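Local coordinates for aldehyde dehydrogenase family protein (Pseudomonas syringae pv. tomato, PDB 5IUV) that probably oxidises indole-3-acetaldehyde to the auxin indole-3-acetic acid, using NAD+ as the electron acceptor, at residues Ala359-Gly370 and Thr386-Ile397; Ala91-Ala102 and Ser116-Ala125. All coordinates share one frame; numbering follows the deposited sequence.

In the fold
Interaction 1 and interaction 2 are separate contacts in different parts of the aldehyde dehydrogenase fold. Their centres lie 38 Å apart and their nearest atoms about 20 Å apart. Interaction 1 sits far out, about 27 Å from the centre of the chain. It pairs strands 366-369 and 382-389 in the sheet that also holds strand 406-412. The side chain of Ile397 is still about 10 Å from that of Glu401, which binds NAD+. Interaction 2 packs helices 80-96 and 98-109 against helix 113-134. Gly124 lies about 13 Å from bound NAD, and the side chain of Ser116 about 8 Å from that of Phe169, which contacts indole-3-acetate in another structure of the protein.

Interaction 1. Residues Ala359-Gly370 and Thr386-Ile397; sequences AGHTDGARLVAG and TIFDGVNNAMRI
Strands 366-369 and 386-389 pair antiparallel, their axes 4.5 Å apart at closest approach. Arg366 and Asp389 form a hydrogen-bonded pair, with Asp389 N to Arg366 O at 2.7 Å. Val368 and Ala369 both face Ile387, a classic beta bulge. A Schellman motif at Gly364 ends the preceding helix and turns the chain into its strand. Strand 406-412 pairs with the second strand's other edge.

The Phe388 ring is covered on both faces. Leu367 CD1 lies over one and Gly360 CA over the opposite one, each 4.2 Å from the centroid. The edge of Phe388 meets the face of His361, the planes 82° apart. Ala365 CB touches Phe388 CD1 at 3.6 Å.

Two acid-arginine pairs lie elsewhere: Asp363-Arg396 at the helix end, Arg366-Asp389 on the sheet face opposite Phe388. Asp363 OD1 lies over the guanidinium face of Arg396, 3.1 Å from NH2, and OD2 accepts a hydrogen bond from Arg396 backbone N. Arg396 bends at chi3 (-65°) to reach it. Asp389 OD2, also paired with Lys315, stands over the Arg366 guanidinium, 2.9 Å from NH2. No N-H of Arg366 points at Asp389, so charge carries that bridge; at Asp363, charge probably supplements a directed backbone bond.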
loop_
_atom_site.group_PDB
_atom_site.type_symbol
_atom_site.label_atom_id
_atom_site.label_comp_id
_atom_site.label_asym_id
_atom_site.label_seq_id
_atom_site.Cartn_x
_atom_site.Cartn_y
_atom_site.Cartn_z
ATOM N N ALA A 359 -4.842 27.233 -41.424
ATOM C CA ALA A 359 -3.431 26.866 -41.346
ATOM C C ALA A 359 -3.187 25.466 -41.912
ATOM O O ALA A 359 -2.119 25.189 -42.457
ATOM C CB ALA A 359 -2.940 26.952 -39.906
ATOM N N GLY A 360 -4.178 24.590 -41.779
ATOM C CA GLY A 360 -4.091 23.256 -42.349
ATOM C C GLY A 360 -3.937 23.328 -43.858
ATOM O O GLY A 360 -3.098 22.640 -44.446
ATOM N N HIS A 361 -4.749 24.175 -44.485
ATOM C CA HIS A 361 -4.646 24.397 -45.922
ATOM C C HIS A 361 -3.274 24.976 -46.263
ATOM O O HIS A 361 -2.591 24.493 -47.167
ATOM C CB HIS A 361 -5.754 25.337 -46.416
ATOM C CG HIS A 361 -7.125 24.728 -46.401
ATOM N ND1 HIS A 361 -7.535 23.791 -47.325
ATOM C CD2 HIS A 361 -8.184 24.932 -45.580
ATOM C CE1 HIS A 361 -8.783 23.441 -47.072
ATOM N NE2 HIS A 361 -9.200 24.120 -46.018
ATOM N N THR A 362 -2.875 26.001 -45.516
ATOM C CA THR A 362 -1.643 26.736 -45.788
ATOM C C THR A 362 -0.392 25.857 -45.714
ATOM O O THR A 362 0.489 25.948 -46.572
ATOM C CB THR A 362 -1.485 27.916 -44.810
ATOM O OG1 THR A 362 -2.575 28.831 -44.987
ATOM C CG2 THR A 362 -0.173 28.649 -45.058
ATOM N N ASP A 363 -0.320 25.003 -44.701
ATOM C CA ASP A 363 0.864 24.176 -44.503
ATOM C C ASP A 363 0.895 22.956 -45.427
ATOM O O ASP A 363 1.868 22.201 -45.427
ATOM C CB ASP A 363 0.961 23.726 -43.043
ATOM C CG ASP A 363 1.163 24.889 -42.088
ATOM O OD1 ASP A 363 1.378 26.025 -42.567
ATOM O OD2 ASP A 363 1.116 24.661 -40.858
ATOM N N GLY A 364 -0.170 22.760 -46.198
ATOM C CA GLY A 364 -0.184 21.733 -47.226
ATOM C C GLY A 364 -0.957 20.455 -46.925
ATOM O O GLY A 364 -0.778 19.450 -47.613
ATOM N N ALA A 365 -1.819 20.479 -45.913
ATOM C CA ALA A 365 -2.642 19.307 -45.618
ATOM C C ALA A 365 -3.841 19.233 -46.563
ATOM O O ALA A 365 -4.208 20.223 -47.191
ATOM C CB ALA A 365 -3.106 19.323 -44.172
ATOM N N ARG A 366 -4.449 18.054 -46.652
ATOM C CA ARG A 366 -5.559 17.816 -47.568
ATOM C C ARG A 366 -6.893 17.709 -46.828
ATOM O O ARG A 366 -7.117 16.767 -46.067
ATOM C CB ARG A 366 -5.294 16.542 -48.383
ATOM C CG ARG A 366 -6.426 16.112 -49.313
ATOM C CD ARG A 366 -6.053 14.835 -50.077
ATOM N NE ARG A 366 -6.845 13.677 -49.666
ATOM C CZ ARG A 366 -6.371 12.436 -49.581
ATOM N NH1 ARG A 366 -5.100 12.188 -49.872
ATOM N NH2 ARG A 366 -7.165 11.442 -49.199
ATOM N N LEU A 367 -7.772 18.683 -47.046
ATOM C CA LEU A 367 -9.110 18.640 -46.460
ATOM C C LEU A 367 -9.905 17.490 -47.066
ATOM O O LEU A 367 -10.088 17.439 -48.280
ATOM C CB LEU A 367 -9.855 19.961 -46.685
ATOM C CG LEU A 367 -11.248 20.044 -46.048
ATOM C CD1 LEU A 367 -11.132 20.130 -44.537
ATOM C CD2 LEU A 367 -12.049 21.224 -46.587
ATOM N N VAL A 368 -10.372 16.564 -46.232
ATOM C CA VAL A 368 -11.174 15.455 -46.743
ATOM C C VAL A 368 -12.562 15.396 -46.113
ATOM O O VAL A 368 -13.387 14.582 -46.521
ATOM C CB VAL A 368 -10.480 14.101 -46.527
ATOM C CG1 VAL A 368 -9.163 14.052 -47.294
ATOM C CG2 VAL A 368 -10.264 13.846 -45.041
ATOM N N ALA A 369 -12.818 16.251 -45.124
ATOM C CA ALA A 369 -14.141 16.309 -44.501
ATOM C C ALA A 369 -14.351 17.608 -43.735
ATOM O O ALA A 369 -13.421 18.126 -43.119
ATOM C CB ALA A 369 -14.347 15.119 -43.572
ATOM N N GLY A 370 -15.579 18.122 -43.772
ATOM C CA GLY A 370 -15.936 19.324 -43.038
ATOM C C GLY A 370 -15.196 20.555 -43.523
ATOM O O GLY A 370 -14.997 20.730 -44.726
ATOM N N THR A 386 -14.008 18.321 -38.647
ATOM C CA THR A 386 -13.130 18.519 -39.801
ATOM C C THR A 386 -11.955 17.546 -39.788
ATOM O O THR A 386 -11.414 17.236 -38.728
ATOM C CB THR A 386 -12.612 19.977 -39.824
ATOM O OG1 THR A 386 -13.727 20.873 -39.936
ATOM C CG2 THR A 386 -11.648 20.221 -40.980
ATOM N N ILE A 387 -11.582 17.043 -40.962
ATOM C CA ILE A 387 -10.441 16.140 -41.077
ATOM C C ILE A 387 -9.456 16.614 -42.133
ATOM O O ILE A 387 -9.846 16.971 -43.248
ATOM C CB ILE A 387 -10.867 14.692 -41.441
ATOM C CG1 ILE A 387 -11.881 14.144 -40.434
ATOM C CG2 ILE A 387 -9.650 13.775 -41.494
ATOM C CD1 ILE A 387 -12.389 12.749 -40.780
ATOM N N PHE A 388 -8.178 16.616 -41.773
ATOM C CA PHE A 388 -7.102 16.819 -42.734
ATOM C C PHE A 388 -6.284 15.545 -42.905
ATOM O O PHE A 388 -5.829 14.946 -41.926
ATOM C CB PHE A 388 -6.193 17.966 -42.300
ATOM C CG PHE A 388 -6.779 19.324 -42.540
ATOM C CD1 PHE A 388 -6.661 19.934 -43.780
ATOM C CD2 PHE A 388 -7.438 19.998 -41.523
ATOM C CE1 PHE A 388 -7.197 21.190 -44.004
ATOM C CE2 PHE A 388 -7.971 21.253 -41.738
ATOM C CZ PHE A 388 -7.852 21.849 -42.981
ATOM N N ASP A 389 -6.113 15.132 -44.156
ATOM C CA ASP A 389 -5.289 13.981 -44.490
ATOM C C ASP A 389 -3.922 14.470 -44.953
ATOM O O ASP A 389 -3.742 15.664 -45.197
ATOM C CB ASP A 389 -5.966 13.134 -45.573
ATOM C CG ASP A 389 -5.275 11.800 -45.791
ATOM O OD1 ASP A 389 -4.530 11.366 -44.886
ATOM O OD2 ASP A 389 -5.480 11.184 -46.860
ATOM N N GLY A 390 -2.963 13.554 -45.070
ATOM C CA GLY A 390 -1.638 13.893 -45.563
ATOM C C GLY A 390 -0.913 14.874 -44.664
ATOM O O GLY A 390 -0.186 15.745 -45.135
ATOM N N VAL A 391 -1.118 14.733 -43.360
ATOM C CA VAL A 391 -0.486 15.616 -42.392
ATOM C C VAL A 391 0.882 15.071 -41.987
ATOM O O VAL A 391 1.040 13.872 -41.739
ATOM C CB VAL A 391 -1.376 15.802 -41.140
ATOM C CG1 VAL A 391 -0.626 16.543 -40.034
ATOM C CG2 VAL A 391 -2.662 16.532 -41.508
ATOM N N ASN A 392 1.870 15.957 -41.955
ATOM C CA ASN A 392 3.180 15.642 -41.403
ATOM C C ASN A 392 3.289 16.232 -39.994
ATOM O O ASN A 392 2.757 17.313 -39.733
ATOM C CB ASN A 392 4.281 16.176 -42.319
ATOM C CG ASN A 392 5.567 16.448 -41.583
ATOM O OD1 ASN A 392 5.767 17.537 -41.054
ATOM N ND2 ASN A 392 6.453 15.458 -41.543
ATOM N N ASN A 393 3.973 15.534 -39.091
ATOM C CA ASN A 393 3.951 15.910 -37.673
ATOM C C ASN A 393 4.570 17.277 -37.366
ATOM O O ASN A 393 4.436 17.782 -36.251
ATOM C CB ASN A 393 4.649 14.836 -36.830
ATOM C CG ASN A 393 4.257 14.907 -35.362
ATOM O OD1 ASN A 393 3.076 14.833 -35.021
ATOM N ND2 ASN A 393 5.246 15.036 -34.487
ATOM N N ALA A 394 5.247 17.871 -38.343
ATOM C CA ALA A 394 5.870 19.175 -38.124
ATOM C C ALA A 394 4.921 20.318 -38.480
ATOM O O ALA A 394 5.223 21.481 -38.214
ATOM C CB ALA A 394 7.165 19.296 -38.921
ATOM N N MET A 395 3.780 19.989 -39.081
ATOM C CA MET A 395 2.782 20.997 -39.436
ATOM C C MET A 395 2.150 21.594 -38.180
ATOM O O MET A 395 2.051 20.923 -37.154
ATOM C CB MET A 395 1.698 20.392 -40.329
ATOM C CG MET A 395 2.159 20.006 -41.733
ATOM S SD MET A 395 0.812 19.217 -42.638
ATOM C CE MET A 395 1.575 18.902 -44.230
ATOM N N ARG A 396 1.724 22.849 -38.265
ATOM C CA ARG A 396 1.133 23.527 -37.114
ATOM C C ARG A 396 -0.079 22.778 -36.562
ATOM O O ARG A 396 -0.255 22.690 -35.347
ATOM C CB ARG A 396 0.744 24.964 -37.479
ATOM C CG ARG A 396 1.937 25.866 -37.746
ATOM C CD ARG A 396 1.548 27.339 -37.717
ATOM N NE ARG A 396 0.627 27.683 -38.796
ATOM C CZ ARG A 396 1.006 28.004 -40.030
ATOM N NH1 ARG A 396 2.295 28.017 -40.346
ATOM N NH2 ARG A 396 0.101 28.309 -40.951
ATOM N N ILE A 397 -0.903 22.214 -37.441
ATOM C CA ILE A 397 -2.099 21.528 -36.972
ATOM C C ILE A 397 -1.754 20.191 -36.322
ATOM O O ILE A 397 -2.601 19.578 -35.672
ATOM C CB ILE A 397 -3.124 21.301 -38.101
ATOM C CG1 ILE A 397 -2.507 20.504 -39.246
ATOM C CG2 ILE A 397 -3.677 22.634 -38.592
ATOM C CD1 ILE A 397 -3.533 19.896 -40.178
#

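Interaction 2. Residues Ala91-Ala102 and Ser116-Ala125; sequences AGLLEQNAEELA and SLGVDIPGGA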
loop_
_atom_site.group_PDB
_atom_site.type_symbol
_atom_site.label_atom_id
_atom_site.label_comp_id
_atom_site.label_asym_id
_atom_site.label_seq_id
_atom_site.Cartn_x
_atom_site.Cartn_y
_atom_site.Cartn_z
ATOM N N ALA A 91 -22.809 15.067 -3.357
ATOM C CA ALA A 91 -22.970 14.424 -4.650
ATOM C C ALA A 91 -24.451 14.174 -4.924
ATOM O O ALA A 91 -24.934 14.389 -6.039
ATOM C CB ALA A 91 -22.187 13.127 -4.706
ATOM N N GLY A 92 -25.171 13.725 -3.899
ATOM C CA GLY A 92 -26.597 13.469 -4.023
ATOM C C GLY A 92 -27.413 14.687 -4.428
ATOM O O GLY A 92 -28.418 14.567 -5.146
ATOM N N LEU A 93 -26.995 15.864 -3.969
ATOM C CA LEU A 93 -27.708 17.092 -4.297
ATOM C C LEU A 93 -27.427 17.536 -5.730
ATOM O O LEU A 93 -28.259 18.190 -6.349
ATOM C CB LEU A 93 -27.351 18.208 -3.311
ATOM C CG LEU A 93 -27.977 18.044 -1.922
ATOM C CD1 LEU A 93 -27.430 19.082 -0.946
ATOM C CD2 LEU A 93 -29.496 18.129 -2.003
ATOM N N LEU A 94 -26.258 17.187 -6.258
ATOM C CA LEU A 94 -25.984 17.421 -7.671
ATOM C C LEU A 94 -26.949 16.598 -8.520
ATOM O O LEU A 94 -27.546 17.100 -9.475
ATOM C CB LEU A 94 -24.532 17.075 -8.025
ATOM C CG LEU A 94 -23.519 18.222 -8.016
ATOM C CD1 LEU A 94 -23.437 18.887 -6.659
ATOM C CD2 LEU A 94 -22.133 17.744 -8.470
ATOM N N GLU A 95 -27.113 15.332 -8.159
ATOM C CA GLU A 95 -28.019 14.457 -8.889
ATOM C C GLU A 95 -29.470 14.915 -8.758
ATOM O O GLU A 95 -30.224 14.900 -9.730
ATOM C CB GLU A 95 -27.868 13.015 -8.399
ATOM C CG GLU A 95 -26.499 12.440 -8.690
ATOM C CD GLU A 95 -26.377 10.986 -8.291
ATOM O OE1 GLU A 95 -26.861 10.619 -7.196
ATOM O OE2 GLU A 95 -25.790 10.211 -9.076
ATOM N N GLN A 96 -29.854 15.324 -7.555
ATOM C CA GLN A 96 -31.212 15.782 -7.291
ATOM C C GLN A 96 -31.536 17.037 -8.102
ATOM O O GLN A 96 -32.677 17.242 -8.500
ATOM C CB GLN A 96 -31.389 16.039 -5.795
ATOM C CG GLN A 96 -32.737 16.578 -5.371
ATOM C CD GLN A 96 -32.795 16.811 -3.869
ATOM O OE1 GLN A 96 -32.412 15.942 -3.082
ATOM N NE2 GLN A 96 -33.246 17.995 -3.467
ATOM N N ASN A 97 -30.524 17.864 -8.355
ATOM C CA ASN A 97 -30.709 19.081 -9.142
ATOM C C ASN A 97 -30.108 18.979 -10.540
ATOM O O ASN A 97 -29.738 19.989 -11.149
ATOM C CB ASN A 97 -30.107 20.271 -8.402
ATOM C CG ASN A 97 -30.832 20.571 -7.113
ATOM O OD1 ASN A 97 -31.880 21.206 -7.126
ATOM N ND2 ASN A 97 -30.289 20.097 -5.990
ATOM N N ALA A 98 -30.038 17.754 -11.050
ATOM C CA ALA A 98 -29.324 17.469 -12.295
ATOM C C ALA A 98 -29.872 18.221 -13.504
ATOM O O ALA A 98 -29.100 18.699 -14.329
ATOM C CB ALA A 98 -29.333 15.964 -12.571
ATOM N N GLU A 99 -31.193 18.326 -13.619
ATOM C CA GLU A 99 -31.773 18.963 -14.799
ATOM C C GLU A 99 -31.430 20.449 -14.867
ATOM O O GLU A 99 -31.070 20.960 -15.930
ATOM C CB GLU A 99 -33.288 18.758 -14.829
ATOM C CG GLU A 99 -33.691 17.313 -15.054
ATOM C CD GLU A 99 -35.197 17.110 -15.055
ATOM O OE1 GLU A 99 -35.931 18.040 -14.659
ATOM O OE2 GLU A 99 -35.647 16.017 -15.454
ATOM N N GLU A 100 -31.533 21.135 -13.734
ATOM C CA GLU A 100 -31.149 22.542 -13.662
ATOM C C GLU A 100 -29.658 22.740 -13.954
ATOM O O GLU A 100 -29.287 23.612 -14.734
ATOM C CB GLU A 100 -31.481 23.131 -12.285
ATOM C CG GLU A 100 -31.049 24.586 -12.131
ATOM C CD GLU A 100 -31.286 25.156 -10.734
ATOM O OE1 GLU A 100 -31.804 24.429 -9.858
ATOM O OE2 GLU A 100 -30.953 26.344 -10.516
ATOM N N LEU A 101 -28.808 21.940 -13.314
ATOM C CA LEU A 101 -27.367 22.056 -13.490
ATOM C C LEU A 101 -26.941 21.748 -14.927
ATOM O O LEU A 101 -26.071 22.427 -15.482
ATOM C CB LEU A 101 -26.640 21.130 -12.515
ATOM C CG LEU A 101 -26.714 21.563 -11.048
ATOM C CD1 LEU A 101 -26.162 20.485 -10.131
ATOM C CD2 LEU A 101 -25.949 22.858 -10.850
ATOM N N ALA A 102 -27.554 20.728 -15.523
ATOM C CA ALA A 102 -27.248 20.356 -16.900
ATOM C C ALA A 102 -27.648 21.477 -17.848
ATOM O O ALA A 102 -26.930 21.793 -18.805
ATOM C CB ALA A 102 -27.957 19.062 -17.281
ATOM N N SER A 116 -24.579 17.128 -21.220
ATOM C CA SER A 116 -24.601 17.729 -19.882
ATOM C C SER A 116 -25.288 16.824 -18.867
ATOM O O SER A 116 -24.788 16.612 -17.760
ATOM C CB SER A 116 -25.317 19.087 -19.901
ATOM O OG SER A 116 -24.628 20.032 -20.690
ATOM N N LEU A 117 -26.440 16.298 -19.261
ATOM C CA LEU A 117 -27.270 15.472 -18.397
ATOM C C LEU A 117 -26.695 14.064 -18.217
ATOM O O LEU A 117 -26.745 13.500 -17.119
ATOM C CB LEU A 117 -28.690 15.398 -18.967
ATOM C CG LEU A 117 -29.824 14.931 -18.057
ATOM C CD1 LEU A 117 -30.007 15.894 -16.893
ATOM C CD2 LEU A 117 -31.119 14.791 -18.849
ATOM N N GLY A 118 -26.141 13.510 -19.290
ATOM C CA GLY A 118 -25.651 12.142 -19.284
ATOM C C GLY A 118 -24.193 11.956 -18.902
ATOM O O GLY A 118 -23.813 10.894 -18.414
ATOM N N VAL A 119 -23.365 12.970 -19.118
ATOM C CA VAL A 119 -21.941 12.820 -18.833
ATOM C C VAL A 119 -21.468 13.754 -17.724
ATOM O O VAL A 119 -20.899 13.299 -16.729
ATOM C CB VAL A 119 -21.089 13.056 -20.104
ATOM C CG1 VAL A 119 -19.597 12.984 -19.779
ATOM C CG2 VAL A 119 -21.448 12.037 -21.173
ATOM N N ASP A 120 -21.715 15.050 -17.886
ATOM C CA ASP A 120 -21.153 16.054 -16.980
ATOM C C ASP A 120 -21.672 15.997 -15.547
ATOM O O ASP A 120 -20.881 15.883 -14.606
ATOM C CB ASP A 120 -21.392 17.450 -17.541
ATOM C CG ASP A 120 -20.632 17.691 -18.821
ATOM O OD1 ASP A 120 -20.967 17.035 -19.832
ATOM O OD2 ASP A 120 -19.701 18.533 -18.810
ATOM N N ILE A 121 -22.985 16.097 -15.372
ATOM C CA ILE A 121 -23.541 16.079 -14.025
ATOM C C ILE A 121 -23.236 14.744 -13.314
ATOM O O ILE A 121 -22.700 14.762 -12.213
ATOM C CB ILE A 121 -25.074 16.347 -14.013
ATOM C CG1 ILE A 121 -25.431 17.634 -14.769
ATOM C CG2 ILE A 121 -25.609 16.346 -12.585
ATOM C CD1 ILE A 121 -24.574 18.820 -14.484
ATOM N N PRO A 122 -23.554 13.585 -13.938
ATOM C CA PRO A 122 -23.197 12.329 -13.262
ATOM C C PRO A 122 -21.700 12.173 -13.006
ATOM O O PRO A 122 -21.314 11.557 -12.010
ATOM C CB PRO A 122 -23.680 11.254 -14.244
ATOM C CG PRO A 122 -24.756 11.902 -15.014
ATOM C CD PRO A 122 -24.305 13.322 -15.180
ATOM N N GLY A 123 -20.875 12.713 -13.902
ATOM C CA GLY A 123 -19.431 12.641 -13.754
ATOM C C GLY A 123 -18.931 13.480 -12.592
ATOM O O GLY A 123 -18.033 13.063 -11.856
ATOM N N GLY A 124 -19.514 14.667 -12.430
ATOM C CA GLY A 124 -19.182 15.539 -11.316
ATOM C C GLY A 124 -19.604 14.932 -9.990
ATOM O O GLY A 124 -18.832 14.909 -9.027
ATOM N N ALA A 125 -20.836 14.432 -9.946
ATOM C CA ALA A 125 -21.366 13.813 -8.740
ATOM C C ALA A 125 -20.501 12.629 -8.320
ATOM O O ALA A 125 -20.179 12.459 -7.145
ATOM C CB ALA A 125 -22.807 13.376 -8.958
HETATM O O HOH W 1 -23.213 10.329 -10.556
#
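Ile121 is the main bump of this contact. It is a knob that sits among Leu94, Ala98, Leu101 and Ala102. Its branches divide the hollow between them. CG2, anti to the backbone N, touches Ala98 CB at 3.7 Å and also lies against the carbonyl O of Leu94. CG1 goes the other way, beside the backbone N (chi1 -53°). From there CD1 reaches Leu101 CB at 3.7 Å, and CG1 itself rests on Ala102 CB. Ala98 and Ala102 are small, and Ile121 CG1 and CD1 come close to the Ala102 backbone N.

Ala102 is in turn a small bump on the other side. Its CB fits between Ser116 CB, 3.7 Å away, and Leu117 CD1, 3.8 Å away. Leu117 CD1 spans from Ala102 to the backbone of Ala98 and Glu99. Ser116 OG has its hydrogen-bond partner in Thr106.

The contact is helix packing with knobs-into-holes character, made by two consecutive helices against a third. Helix 91-96 runs nearly antiparallel to helix 116-125, at 160°. The helix is interrupted at Asn97, and helix 98-102 then crosses the same partner at 102°. Asn97 ND2 bonds back to Leu93 O at this break. Helix 116-125 has a wider pi-type turn at 116-120 and a kink at Pro122. Leu171 of helix 170-183 touches both Leu94 and Ile121.

At the Ala91 end, Ala125 CB is a small bump that meets Glu95 CG at 3.8 Å and lies near Leu94 CB and Ala91 CB. Leu94 CD2 lies along the backbone of Gly124 and Ala125. Beside Ala125, one water donates to both Glu95 OE2 and Pro122 O, the latter at 2.7 Å.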